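Local coordinates for protein beta-glucoside phosphorylase BglX (Unidentified, PDB 5VQE) that probably cleaves beta-glucosides by phosphorolysis, as a phosphorylase of glycoside hydrolase family 3, and binds a fluorinated glucose in its pocket, at residues A[4-8]-A[9-13]; A[272-275]-A[276-280]. One frame throughout, in Å; residues are numbered along the deposited sequence.

Interaction 1 of 2, residues A[4-8]-A[9-13]; sequences SILSI and KPYNL
Leu6 and Tyr11, five residues apart, meet through a methyl set over an aromatic face: Leu6 CD2 lies 4.1 Å from the centroid of the Tyr11 ring, 15° off the ring normal, a CH-pi contact shifted toward the rim. Ile5 runs alongside the same ring in the same direction, its CG2 4.0 Å from Tyr11 CE2. Leu13 adds to this apolar patch, with CD1 4.1 Å from Leu6 CB. Tyr11 CG stands beside its own backbone N (chi1 -75°), which sets the ring with one face against Leu6 CD2 and its CE2 side alongside Ile5 CG2. Helix 15-27 covers Leu6 and Leu13 through Ile18, and Met353 of helix 340-356 packs on Tyr11.

The polar contacts are mostly backbone. Ile8 O accepts Tyr11 N at 2.9 Å, closing a type VI turn around the cis peptide between Lys9 and Pro10. The same oxygen takes Asn12 N at 3.1 Å from well above its carbonyl plane, 70° out of it, so two N-H groups share it. Leu13 N reaches Leu6 O at 2.9 Å in the carbonyl plane, tying Leu6, in helix 3-6, to the chain beyond the turn. A water donates to Ser7 O at 3.1 Å and also lies beside Leu13 O. Further out, Asn282 ND2 serves both Ile5 O and Lys9 O, while Tyr11 OH bonds to Arg349 O.

With an alanine at Tyr11, Leu6 CD2 and Ile5 CG2 would probably face a gap, and Arg349 O would lose its hydroxyl partner. The turn is closed by backbone bonds round a cis peptide that Pro10 makes possible, whereas the tyrosine couples it, by its ring and its hydroxyl, to helix 340-356.

Interaction 2 of 2, residues A[272-275]-A[276-280]; sequences QGIL and RGRFH
The Phe279 ring takes Ile274 CG2 over one face, the methyl 3.7 Å above the ring plane and offset toward the rim, in a CH-pi contact. The two side chains run side by side in the same direction; CG2 can reach the ring because it stands anti to the Ile274 backbone N. Leu275 CD2 approaches the ring obliquely, 4.2 Å from Phe279 CD2. Gly277 O sits over one face of the His280 ring.

Helix 268-278 widens to pi-type turns over 272-278. Arg278 N bonds to Gly273 O at 3.0 Å and Phe279 N to Ile274 O at 2.8 Å, each five residues back; Gly277 N to Gln272 O is weak. A CB on Gly277 would fall only 2.6 Å from Gly273 O. In the family 3 TIM-barrel domain this helix precedes strand 284-287, on which Leu275 and Arg276 pack through Ile285. His280, with positive phi, turns the chain out of helical geometry.

Ile274 leans on helix 246-252 and Phe279 on helix 216-232. Arg276, bent at chi2 (-62°), sends NH2 to a salt bridge with Asp314, and its NH1 bonds to Phe281 O and Gly283 O.

In the fold
Interactions 1 and 2 lie on the same side of the chain's centre, about 17 Å apart between centres and about 6 Å between nearest atoms, without touching. Shared neighbours relate them. Arg349 of helix 340-356 receives the Tyr11 hydroxyl on its backbone oxygen and brings its guanidinium close to that of Arg276. Helix 216-232 meets Lys9 through Glu232 O and Phe279 through Gln228 and Ile231. Asn282, which bonds to the 4-13 segment, follows soon after 272-280. Neither interaction includes a residue of the 2-fluoroglucose pocket; interaction 2 packs on strand 284-287, and the pocket residues Asp288 and Ala289 follow that strand directly.

Interaction 1 of 2, residues A[4-8]-A[9-13]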
loop_
_atom_site.group_PDB
_atom_site.type_symbol
_atom_site.label_atom_id
_atom_site.label_comp_id
_atom_site.label_asym_id
_atom_site.label_seq_id
_atom_site.Cartn_x
_atom_site.Cartn_y
_atom_site.Cartn_z
ATOM N N SER A 4 -6.127 31.896 4.330
ATOM C CA SER A 4 -5.002 31.681 3.428
ATOM C C SER A 4 -4.738 30.197 3.190
ATOM O O SER A 4 -4.164 29.831 2.157
ATOM C CB SER A 4 -3.753 32.361 3.985
ATOM O OG SER A 4 -3.404 31.822 5.248
ATOM N N ILE A 5 -5.130 29.337 4.125
ATOM C CA ILE A 5 -5.026 27.890 3.933
ATOM C C ILE A 5 -6.278 27.327 3.280
ATOM O O ILE A 5 -6.200 26.597 2.289
ATOM C CB ILE A 5 -4.756 27.196 5.285
ATOM C CG1 ILE A 5 -3.376 27.575 5.837
ATOM C CG2 ILE A 5 -4.873 25.672 5.142
ATOM C CD1 ILE A 5 -3.191 27.209 7.290
ATOM N N LEU A 6 -7.453 27.663 3.825
ATOM C CA LEU A 6 -8.679 26.946 3.498
ATOM C C LEU A 6 -9.310 27.369 2.173
ATOM O O LEU A 6 -10.127 26.616 1.627
ATOM C CB LEU A 6 -9.697 27.124 4.630
ATOM C CG LEU A 6 -9.235 26.596 5.985
ATOM C CD1 LEU A 6 -10.227 26.965 7.063
ATOM C CD2 LEU A 6 -9.044 25.096 5.947
ATOM N N SER A 7 -8.953 28.530 1.627
ATOM C CA SER A 7 -9.578 28.976 0.387
ATOM C C SER A 7 -8.836 28.528 -0.866
ATOM O O SER A 7 -9.345 28.735 -1.973
ATOM C CB SER A 7 -9.713 30.505 0.378
ATOM O OG SER A 7 -8.450 31.131 0.330
ATOM N N ILE A 8 -7.668 27.900 -0.736
ATOM C CA ILE A 8 -6.864 27.529 -1.891
ATOM C C ILE A 8 -6.662 26.018 -1.917
ATOM O O ILE A 8 -6.977 25.300 -0.967
ATOM C CB ILE A 8 -5.510 28.259 -1.909
ATOM C CG1 ILE A 8 -4.675 27.887 -0.683
ATOM C CG2 ILE A 8 -5.745 29.769 -1.978
ATOM C CD1 ILE A 8 -3.258 28.454 -0.687
ATOM N N LYS A 9 -6.116 25.556 -3.037
ATOM C CA LYS A 9 -5.798 24.154 -3.246
ATOM C C LYS A 9 -5.014 23.603 -2.055
ATOM O O LYS A 9 -4.092 24.266 -1.562
ATOM C CB LYS A 9 -4.976 24.014 -4.528
ATOM C CG LYS A 9 -4.513 22.613 -4.859
ATOM C CD LYS A 9 -3.971 22.555 -6.282
ATOM C CE LYS A 9 -2.538 23.024 -6.338
ATOM N NZ LYS A 9 -2.101 23.224 -7.759
ATOM N N PRO A 10 -5.329 22.386 -1.576
ATOM C CA PRO A 10 -6.332 21.435 -2.055
ATOM C C PRO A 10 -7.664 21.514 -1.300
ATOM O O PRO A 10 -8.450 20.572 -1.366
ATOM C CB PRO A 10 -5.660 20.098 -1.788
ATOM C CG PRO A 10 -4.979 20.334 -0.480
ATOM C CD PRO A 10 -4.519 21.786 -0.501
ATOM N N TYR A 11 -7.897 22.608 -0.578
ATOM C CA TYR A 11 -9.148 22.796 0.156
ATOM C C TYR A 11 -10.220 23.459 -0.710
ATOM O O TYR A 11 -11.282 22.878 -0.943
ATOM C CB TYR A 11 -8.896 23.623 1.424
ATOM C CG TYR A 11 -8.213 22.841 2.524
ATOM C CD1 TYR A 11 -8.948 22.043 3.398
ATOM C CD2 TYR A 11 -6.832 22.886 2.683
ATOM C CE1 TYR A 11 -8.334 21.326 4.387
ATOM C CE2 TYR A 11 -6.209 22.166 3.669
ATOM C CZ TYR A 11 -6.958 21.386 4.518
ATOM O OH TYR A 11 -6.319 20.667 5.501
ATOM N N ASN A 12 -9.962 24.682 -1.176
ATOM C CA ASN A 12 -10.888 25.390 -2.062
ATOM C C ASN A 12 -12.260 25.564 -1.416
ATOM O O ASN A 12 -13.294 25.411 -2.073
ATOM C CB ASN A 12 -11.037 24.667 -3.405
ATOM C CG ASN A 12 -9.705 24.347 -4.057
ATOM O OD1 ASN A 12 -9.384 23.181 -4.304
ATOM N ND2 ASN A 12 -8.928 25.374 -4.344
ATOM N N LEU A 13 -12.282 25.886 -0.123
ATOM C CA LEU A 13 -13.548 26.003 0.583
ATOM C C LEU A 13 -14.213 27.342 0.292
ATOM O O LEU A 13 -13.558 28.338 -0.031
ATOM C CB LEU A 13 -13.357 25.842 2.088
ATOM C CG LEU A 13 -12.799 24.497 2.562
ATOM C CD1 LEU A 13 -12.716 24.455 4.059
ATOM C CD2 LEU A 13 -13.635 23.324 2.077
HETATM O O HOH W 1 -12.460 28.630 -2.302
#

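Interaction 2 of 2, residues A[272-275]-A[276-280]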
loop_
_atom_site.group_PDB
_atom_site.type_symbol
_atom_site.label_atom_id
_atom_site.label_comp_id
_atom_site.label_asym_id
_atom_site.label_seq_id
_atom_site.Cartn_x
_atom_site.Cartn_y
_atom_site.Cartn_z
ATOM N N GLN A 272 8.210 20.977 7.849
ATOM C CA GLN A 272 8.019 22.419 7.770
ATOM C C GLN A 272 8.976 23.050 6.761
ATOM O O GLN A 272 8.554 23.846 5.917
ATOM C CB GLN A 272 8.178 23.037 9.168
ATOM C CG GLN A 272 6.909 22.930 10.000
ATOM C CD GLN A 272 7.148 23.084 11.498
ATOM O OE1 GLN A 272 8.290 23.160 11.957
ATOM N NE2 GLN A 272 6.068 23.116 12.266
ATOM N N GLY A 273 10.252 22.670 6.806
ATOM C CA GLY A 273 11.225 23.246 5.885
ATOM C C GLY A 273 10.993 22.851 4.435
ATOM O O GLY A 273 10.972 23.704 3.547
ATOM N N ILE A 274 10.830 21.554 4.168
ATOM C CA ILE A 274 10.680 21.092 2.790
ATOM C C ILE A 274 9.216 21.150 2.350
ATOM O O ILE A 274 8.878 21.854 1.393
ATOM C CB ILE A 274 11.255 19.675 2.618
ATOM C CG1 ILE A 274 12.763 19.644 2.917
ATOM C CG2 ILE A 274 11.001 19.146 1.212
ATOM C CD1 ILE A 274 13.629 20.564 2.041
ATOM N N LEU A 275 8.330 20.428 3.037
ATOM C CA LEU A 275 6.956 20.297 2.547
ATOM C C LEU A 275 6.209 21.626 2.586
ATOM O O LEU A 275 5.702 22.093 1.559
ATOM C CB LEU A 275 6.184 19.253 3.352
ATOM C CG LEU A 275 6.445 17.789 3.076
ATOM C CD1 LEU A 275 5.488 16.982 3.954
ATOM C CD2 LEU A 275 6.254 17.448 1.597
ATOM N N ARG A 276 6.080 22.225 3.776
ATOM C CA ARG A 276 5.359 23.492 3.880
ATOM C C ARG A 276 6.136 24.622 3.221
ATOM O O ARG A 276 5.555 25.457 2.520
ATOM C CB ARG A 276 5.080 23.851 5.341
ATOM C CG ARG A 276 4.196 22.893 6.110
ATOM C CD ARG A 276 2.810 22.783 5.520
ATOM N NE ARG A 276 1.915 22.018 6.389
ATOM C CZ ARG A 276 0.789 21.431 5.993
ATOM N NH1 ARG A 276 0.404 21.508 4.732
ATOM N NH2 ARG A 276 0.048 20.755 6.865
ATOM N N GLY A 277 7.441 24.672 3.447
ATOM C CA GLY A 277 8.238 25.787 2.987
ATOM C C GLY A 277 8.557 25.690 1.513
ATOM O O GLY A 277 7.966 26.394 0.687
ATOM N N ARG A 278 9.475 24.792 1.166
ATOM C CA ARG A 278 9.978 24.747 -0.204
ATOM C C ARG A 278 8.903 24.324 -1.197
ATOM O O ARG A 278 8.792 24.915 -2.277
ATOM C CB ARG A 278 11.176 23.809 -0.284
ATOM C CG ARG A 278 11.924 23.859 -1.611
ATOM C CD ARG A 278 12.985 22.760 -1.673
ATOM N NE ARG A 278 13.870 22.894 -2.830
ATOM C CZ ARG A 278 15.181 23.133 -2.775
ATOM N NH1 ARG A 278 15.870 23.229 -3.902
ATOM N NH2 ARG A 278 15.812 23.262 -1.612
ATOM N N PHE A 279 8.115 23.294 -0.875
ATOM C CA PHE A 279 7.119 22.781 -1.814
ATOM C C PHE A 279 5.742 23.413 -1.650
ATOM O O PHE A 279 4.856 23.144 -2.470
ATOM C CB PHE A 279 6.958 21.264 -1.669
ATOM C CG PHE A 279 8.189 20.467 -2.005
ATOM C CD1 PHE A 279 9.291 21.049 -2.621
ATOM C CD2 PHE A 279 8.230 19.111 -1.717
ATOM C CE1 PHE A 279 10.411 20.291 -2.927
ATOM C CE2 PHE A 279 9.344 18.349 -2.031
ATOM C CZ PHE A 279 10.432 18.939 -2.635
ATOM N N HIS A 280 5.526 24.205 -0.603
ATOM C CA HIS A 280 4.248 24.879 -0.382
ATOM C C HIS A 280 3.078 23.894 -0.408
ATOM O O HIS A 280 2.000 24.192 -0.927
ATOM C CB HIS A 280 4.049 25.992 -1.406
ATOM C CG HIS A 280 5.225 26.914 -1.508
ATOM N ND1 HIS A 280 5.528 27.843 -0.536
ATOM C CD2 HIS A 280 6.199 27.016 -2.443
ATOM C CE1 HIS A 280 6.625 28.494 -0.879
ATOM N NE2 HIS A 280 7.054 28.008 -2.030
#